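Local coordinates for uracil-DNA glycosylase (PDB 5X3G), which belongs to the uracil-DNA glycosylase superfamily, whose alpha/beta fold has a central parallel sheet of four strands flanked by helices, at residues A[61-66]-A[160-166]; A[225-229]-A[241-246]. Residue numbers count along the deposited sequence, not the author numbering.

Contact 1 (A[61-66]-A[160-166]); sequences AAFSTL and ERSGVLL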
loop_
_atom_site.group_PDB
_atom_site.type_symbol
_atom_site.label_atom_id
_atom_site.label_comp_id
_atom_site.label_asym_id
_atom_site.label_seq_id
_atom_site.Cartn_x
_atom_site.Cartn_y
_atom_site.Cartn_z
ATOM N N ALA A 61 -6.692 7.269 1.327
ATOM C CA ALA A 61 -5.603 7.743 2.177
ATOM C C ALA A 61 -4.247 7.635 1.488
ATOM O O ALA A 61 -3.321 8.389 1.818
ATOM C CB ALA A 61 -5.586 6.967 3.493
ATOM N N ALA A 62 -4.110 6.712 0.533
ATOM C CA ALA A 62 -2.860 6.581 -0.205
ATOM C C ALA A 62 -2.557 7.806 -1.063
ATOM O O ALA A 62 -1.399 8.009 -1.446
ATOM C CB ALA A 62 -2.899 5.329 -1.077
ATOM N N PHE A 63 -3.563 8.624 -1.366
ATOM C CA PHE A 63 -3.395 9.829 -2.168
ATOM C C PHE A 63 -3.348 11.101 -1.330
ATOM O O PHE A 63 -3.290 12.199 -1.896
ATOM C CB PHE A 63 -4.535 9.947 -3.194
ATOM C CG PHE A 63 -4.686 8.743 -4.092
ATOM C CD1 PHE A 63 -4.131 8.734 -5.363
ATOM C CD2 PHE A 63 -5.403 7.632 -3.675
ATOM C CE1 PHE A 63 -4.277 7.634 -6.196
ATOM C CE2 PHE A 63 -5.550 6.529 -4.501
ATOM C CZ PHE A 63 -4.987 6.532 -5.761
ATOM N N SER A 64 -3.370 10.985 -0.002
ATOM C CA SER A 64 -3.568 12.142 0.863
ATOM C C SER A 64 -2.292 12.929 1.133
ATOM O O SER A 64 -2.361 13.980 1.781
ATOM C CB SER A 64 -4.184 11.700 2.193
ATOM O OG SER A 64 -3.331 10.802 2.880
ATOM N N THR A 65 -1.138 12.458 0.668
ATOM C CA THR A 65 0.106 13.190 0.871
ATOM C C THR A 65 0.838 13.371 -0.451
ATOM O O THR A 65 1.182 14.497 -0.830
ATOM C CB THR A 65 1.002 12.470 1.878
ATOM O OG1 THR A 65 0.268 12.223 3.082
ATOM C CG2 THR A 65 2.221 13.321 2.201
ATOM N N LEU A 66 1.078 12.267 -1.154
ATOM C CA LEU A 66 1.715 12.332 -2.461
ATOM C C LEU A 66 0.873 13.145 -3.435
ATOM O O LEU A 66 -0.359 13.066 -3.439
ATOM C CB LEU A 66 1.930 10.924 -3.019
ATOM C CG LEU A 66 3.002 10.026 -2.401
ATOM C CD1 LEU A 66 2.884 8.620 -2.964
ATOM C CD2 LEU A 66 4.387 10.592 -2.662
ATOM N N GLU A 160 6.059 6.954 1.601
ATOM C CA GLU A 160 5.631 8.104 0.811
ATOM C C GLU A 160 6.794 9.037 0.483
ATOM O O GLU A 160 6.824 9.621 -0.607
ATOM C CB GLU A 160 4.514 8.847 1.539
ATOM C CG GLU A 160 3.233 8.028 1.621
ATOM C CD GLU A 160 2.119 8.729 2.365
ATOM O OE1 GLU A 160 2.400 9.334 3.420
ATOM O OE2 GLU A 160 0.962 8.669 1.895
ATOM N N ARG A 161 7.760 9.182 1.396
ATOM C CA ARG A 161 8.953 9.969 1.095
ATOM C C ARG A 161 9.697 9.408 -0.105
ATOM O O ARG A 161 10.274 10.170 -0.891
ATOM C CB ARG A 161 9.889 10.015 2.305
ATOM C CG ARG A 161 9.457 10.936 3.431
ATOM C CD ARG A 161 10.562 11.032 4.471
ATOM N NE ARG A 161 10.326 12.076 5.462
ATOM C CZ ARG A 161 9.653 11.893 6.592
ATOM N NH1 ARG A 161 9.142 10.703 6.871
ATOM N NH2 ARG A 161 9.492 12.898 7.442
ATOM N N SER A 162 9.696 8.087 -0.260
ATOM C CA SER A 162 10.327 7.430 -1.391
ATOM C C SER A 162 9.432 7.390 -2.623
ATOM O O SER A 162 9.797 6.754 -3.616
ATOM C CB SER A 162 10.749 6.012 -0.998
ATOM O OG SER A 162 11.724 6.051 0.033
ATOM N N GLY A 163 8.279 8.055 -2.584
ATOM C CA GLY A 163 7.433 8.161 -3.757
ATOM C C GLY A 163 6.608 6.933 -4.054
ATOM O O GLY A 163 6.274 6.680 -5.217
ATOM N N VAL A 164 6.256 6.160 -3.034
ATOM C CA VAL A 164 5.538 4.906 -3.214
ATOM C C VAL A 164 4.062 5.146 -2.944
ATOM O O VAL A 164 3.675 5.523 -1.832
ATOM C CB VAL A 164 6.098 3.803 -2.304
ATOM C CG1 VAL A 164 5.252 2.536 -2.405
ATOM C CG2 VAL A 164 7.544 3.517 -2.677
ATOM N N LEU A 165 3.243 4.943 -3.971
ATOM C CA LEU A 165 1.793 4.935 -3.835
ATOM C C LEU A 165 1.357 3.532 -3.433
ATOM O O LEU A 165 1.513 2.583 -4.211
ATOM C CB LEU A 165 1.121 5.354 -5.144
ATOM C CG LEU A 165 -0.411 5.416 -5.163
ATOM C CD1 LEU A 165 -0.926 6.539 -4.282
ATOM C CD2 LEU A 165 -0.911 5.571 -6.588
ATOM N N LEU A 166 0.833 3.402 -2.214
ATOM C CA LEU A 166 0.429 2.108 -1.665
ATOM C C LEU A 166 -1.009 1.836 -2.088
ATOM O O LEU A 166 -1.963 2.189 -1.393
ATOM C CB LEU A 166 0.595 2.112 -0.152
ATOM C CG LEU A 166 2.028 2.338 0.326
ATOM C CD1 LEU A 166 2.054 2.758 1.792
ATOM C CD2 LEU A 166 2.863 1.084 0.111
HETATM O O HOH W 1 0.068 9.943 -0.092
HETATM O O HOH W 2 0.753 5.737 -0.548
#
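Segment 61-66 packs where helix 152-161 turns into edge strand 164-168. Ala61 O closes the 3-10 turn, bonded by Ser64 N and Ser64 OG (3.2 and 2.6 Å). Ala62 faces the strand, its small CB 3.3 Å from Leu166 O. Ala62 O accepts from water 1 (2.8 Å), shared with Leu66 N, and water 2 (3.3 Å), shared with Val164 O and Leu166 N. Phe63 starts out away, but Leu165 CD1 lies over its ring face, 4.1 Å from the centroid (CH-pi); Trp27 meets this ring edge-to-face. Leu66 fills the helix-strand corner, CD2 3.3 Å from Glu160 O and CD1 3.4 Å from Val164 O. Gly163, lacking a CB, easily takes positive phi as C-prime of the Schellman motif ending the helix (Gly163 N to Glu160 O, 2.9 Å). Buried Glu160 is satisfied by Arg156 (salt bridge to OE1) and water 1 (to OE2). No hydrogen bond crosses directly: carbons packed on one another and on carbonyls supply the fit, and waters serve polar groups that do not meet.

Contact 2 (A[225-229]-A[241-246]); sequences QVALE and KAWELF
At the centre, Leu228 projects from the strand against the face of helix 240-246 formed by Ala242, Leu245 and Phe246. With chi1 m and chi2 off-rotamer at 142°, it places CD1 3.5 Å from Leu245 CD2 and 4.0 Å from Phe246 CE2, and CD2 3.5 Å from Ala242 N; the small Ala242 allows this close approach. One strand repeat earlier, Val226 (chi1 t) points the same way, CG1 4.1 Å from Leu245 CD2; Leu245, chi1 t and chi2 p, thus meets both strand side chains. Residues 225-228 are extended (phi -103 to -135°, psi 115 to 157°) and 241-246 helical (phi -56 to -92°, psi -20 to -51°). The short-segment axes approach to 9.8 Å with a signed crossing angle of -139° between N-to-C directions, so the helix runs back obliquely; nearest CA pairs are Val226-Leu245 (8.5 Å) and Leu228-Ala242 (7.1 Å). This is helix-on-sheet packing of an alpha/beta fold, the last helix lying against the edge strand of the four-stranded parallel sheet. Farther out, Lys241 stretches all-trans along the apolar residues, CG 3.7 Å from Leu228 CD2 and CE 3.9 Å from Val226 CG1. Whereas the backbones of Val226 and Leu228 bond to Leu204, Leu206 and Gly208, Ala227 O accepts from Lys241 NZ (3.0 Å); water 3, 2.8 Å from Lys241 NZ, accepts from Ala227 N (2.6 Å).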
loop_
_atom_site.group_PDB
_atom_site.type_symbol
_atom_site.label_atom_id
_atom_site.label_comp_id
_atom_site.label_asym_id
_atom_site.label_seq_id
_atom_site.Cartn_x
_atom_site.Cartn_y
_atom_site.Cartn_z
ATOM N N GLN A 225 7.983 -2.516 -14.655
ATOM C CA GLN A 225 7.510 -3.463 -13.656
ATOM C C GLN A 225 8.680 -4.163 -12.982
ATOM O O GLN A 225 9.685 -4.484 -13.625
ATOM C CB GLN A 225 6.564 -4.501 -14.281
ATOM C CG GLN A 225 5.323 -3.908 -14.938
ATOM C CD GLN A 225 4.410 -4.964 -15.528
ATOM O OE1 GLN A 225 4.562 -6.156 -15.254
ATOM N NE2 GLN A 225 3.459 -4.535 -16.349
ATOM N N VAL A 226 8.541 -4.383 -11.677
ATOM C CA VAL A 226 9.477 -5.167 -10.876
ATOM C C VAL A 226 8.649 -6.197 -10.120
ATOM O O VAL A 226 7.813 -5.832 -9.283
ATOM C CB VAL A 226 10.290 -4.297 -9.905
ATOM C CG1 VAL A 226 11.265 -5.152 -9.108
ATOM C CG2 VAL A 226 11.029 -3.210 -10.662
ATOM N N ALA A 227 8.866 -7.474 -10.420
ATOM C CA ALA A 227 8.107 -8.565 -9.821
ATOM C C ALA A 227 8.950 -9.252 -8.756
ATOM O O ALA A 227 10.105 -9.614 -9.009
ATOM C CB ALA A 227 7.665 -9.571 -10.885
ATOM N N LEU A 228 8.371 -9.435 -7.570
ATOM C CA LEU A 228 9.089 -9.978 -6.427
ATOM C C LEU A 228 8.309 -11.115 -5.786
ATOM O O LEU A 228 7.088 -11.226 -5.922
ATOM C CB LEU A 228 9.350 -8.915 -5.353
ATOM C CG LEU A 228 10.314 -7.768 -5.636
ATOM C CD1 LEU A 228 9.770 -6.503 -5.013
ATOM C CD2 LEU A 228 11.686 -8.083 -5.083
ATOM N N GLU A 229 9.050 -11.957 -5.073
ATOM C CA GLU A 229 8.452 -12.884 -4.125
ATOM C C GLU A 229 7.630 -12.117 -3.095
ATOM O O GLU A 229 8.016 -11.030 -2.655
ATOM C CB GLU A 229 9.559 -13.692 -3.445
ATOM C CG GLU A 229 9.133 -14.536 -2.267
ATOM C CD GLU A 229 10.307 -15.263 -1.643
ATOM O OE1 GLU A 229 11.447 -14.762 -1.758
ATOM O OE2 GLU A 229 10.092 -16.335 -1.041
ATOM N N LYS A 241 16.848 -9.446 -4.594
ATOM C CA LYS A 241 16.121 -8.500 -5.435
ATOM C C LYS A 241 15.356 -7.501 -4.576
ATOM O O LYS A 241 15.276 -6.308 -4.906
ATOM C CB LYS A 241 15.182 -9.249 -6.383
ATOM C CG LYS A 241 14.550 -8.374 -7.454
ATOM C CD LYS A 241 13.730 -9.190 -8.447
ATOM C CE LYS A 241 13.396 -8.368 -9.685
ATOM N NZ LYS A 241 12.551 -9.125 -10.651
ATOM N N ALA A 242 14.813 -7.970 -3.447
ATOM C CA ALA A 242 14.193 -7.066 -2.486
ATOM C C ALA A 242 15.222 -6.125 -1.869
ATOM O O ALA A 242 14.956 -4.927 -1.717
ATOM C CB ALA A 242 13.476 -7.865 -1.398
ATOM N N TRP A 243 16.399 -6.647 -1.505
ATOM C CA TRP A 243 17.455 -5.787 -0.976
ATOM C C TRP A 243 17.785 -4.663 -1.944
ATOM O O TRP A 243 17.999 -3.517 -1.530
ATOM C CB TRP A 243 18.730 -6.583 -0.702
ATOM C CG TRP A 243 18.622 -7.738 0.232
ATOM C CD1 TRP A 243 17.534 -8.136 0.953
ATOM C CD2 TRP A 243 19.672 -8.654 0.546
ATOM N NE1 TRP A 243 17.846 -9.253 1.697
ATOM C CE2 TRP A 243 19.155 -9.587 1.464
ATOM C CE3 TRP A 243 21.003 -8.771 0.139
ATOM C CZ2 TRP A 243 19.925 -10.629 1.979
ATOM C CZ3 TRP A 243 21.765 -9.801 0.649
ATOM C CH2 TRP A 243 21.225 -10.717 1.559
ATOM N N GLU A 244 17.859 -4.974 -3.239
ATOM C CA GLU A 244 18.239 -3.947 -4.198
ATOM C C GLU A 244 17.099 -2.978 -4.483
ATOM O O GLU A 244 17.350 -1.791 -4.723
ATOM C CB GLU A 244 18.733 -4.585 -5.497
ATOM C CG GLU A 244 19.233 -3.563 -6.507
ATOM C CD GLU A 244 19.952 -4.190 -7.683
ATOM O OE1 GLU A 244 20.095 -5.429 -7.704
ATOM O OE2 GLU A 244 20.375 -3.438 -8.587
ATOM N N LEU A 245 15.849 -3.444 -4.453
ATOM C CA LEU A 245 14.746 -2.517 -4.693
ATOM C C LEU A 245 14.518 -1.592 -3.500
ATOM O O LEU A 245 14.455 -0.368 -3.657
ATOM C CB LEU A 245 13.466 -3.285 -5.025
ATOM C CG LEU A 245 12.210 -2.414 -5.129
ATOM C CD1 LEU A 245 12.390 -1.333 -6.182
ATOM C CD2 LEU A 245 10.996 -3.263 -5.449
ATOM N N PHE A 246 14.404 -2.156 -2.298
ATOM C CA PHE A 246 14.011 -1.383 -1.127
ATOM C C PHE A 246 15.188 -0.813 -0.352
ATOM O O PHE A 246 15.001 0.131 0.421
ATOM C CB PHE A 246 13.163 -2.246 -0.192
ATOM C CG PHE A 246 11.860 -2.670 -0.791
ATOM C CD1 PHE A 246 10.848 -1.748 -1.006
ATOM C CD2 PHE A 246 11.647 -3.987 -1.152
ATOM C CE1 PHE A 246 9.647 -2.136 -1.566
ATOM C CE2 PHE A 246 10.447 -4.379 -1.708
ATOM C CZ PHE A 246 9.448 -3.455 -1.920
HETATM O O HOH W 3 10.411 -8.424 -12.345
#

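Overall arrangement
Both contacts reach the same parallel sheet, but at its two outermost strands: 164-168 in contact 1 and 225-228 in contact 2. Their centres are 19 Å apart and their nearest atoms about 6 Å, so they do not touch. Contact 1 lies mostly buried, its centre about 9 Å from the centre of the chain, and joins a loop to a helix-strand corner across 93 intervening residues. Contact 2, its centre about 15 Å from the centre of the chain, is only partly buried and joins a strand to a helix, with 11 residues between the two segments. The chemistry differs in keeping with this: the inner contact links its polar groups through waters, whereas the outer one has a direct lysine-to-carbonyl bond at its exposed edge as well as a water.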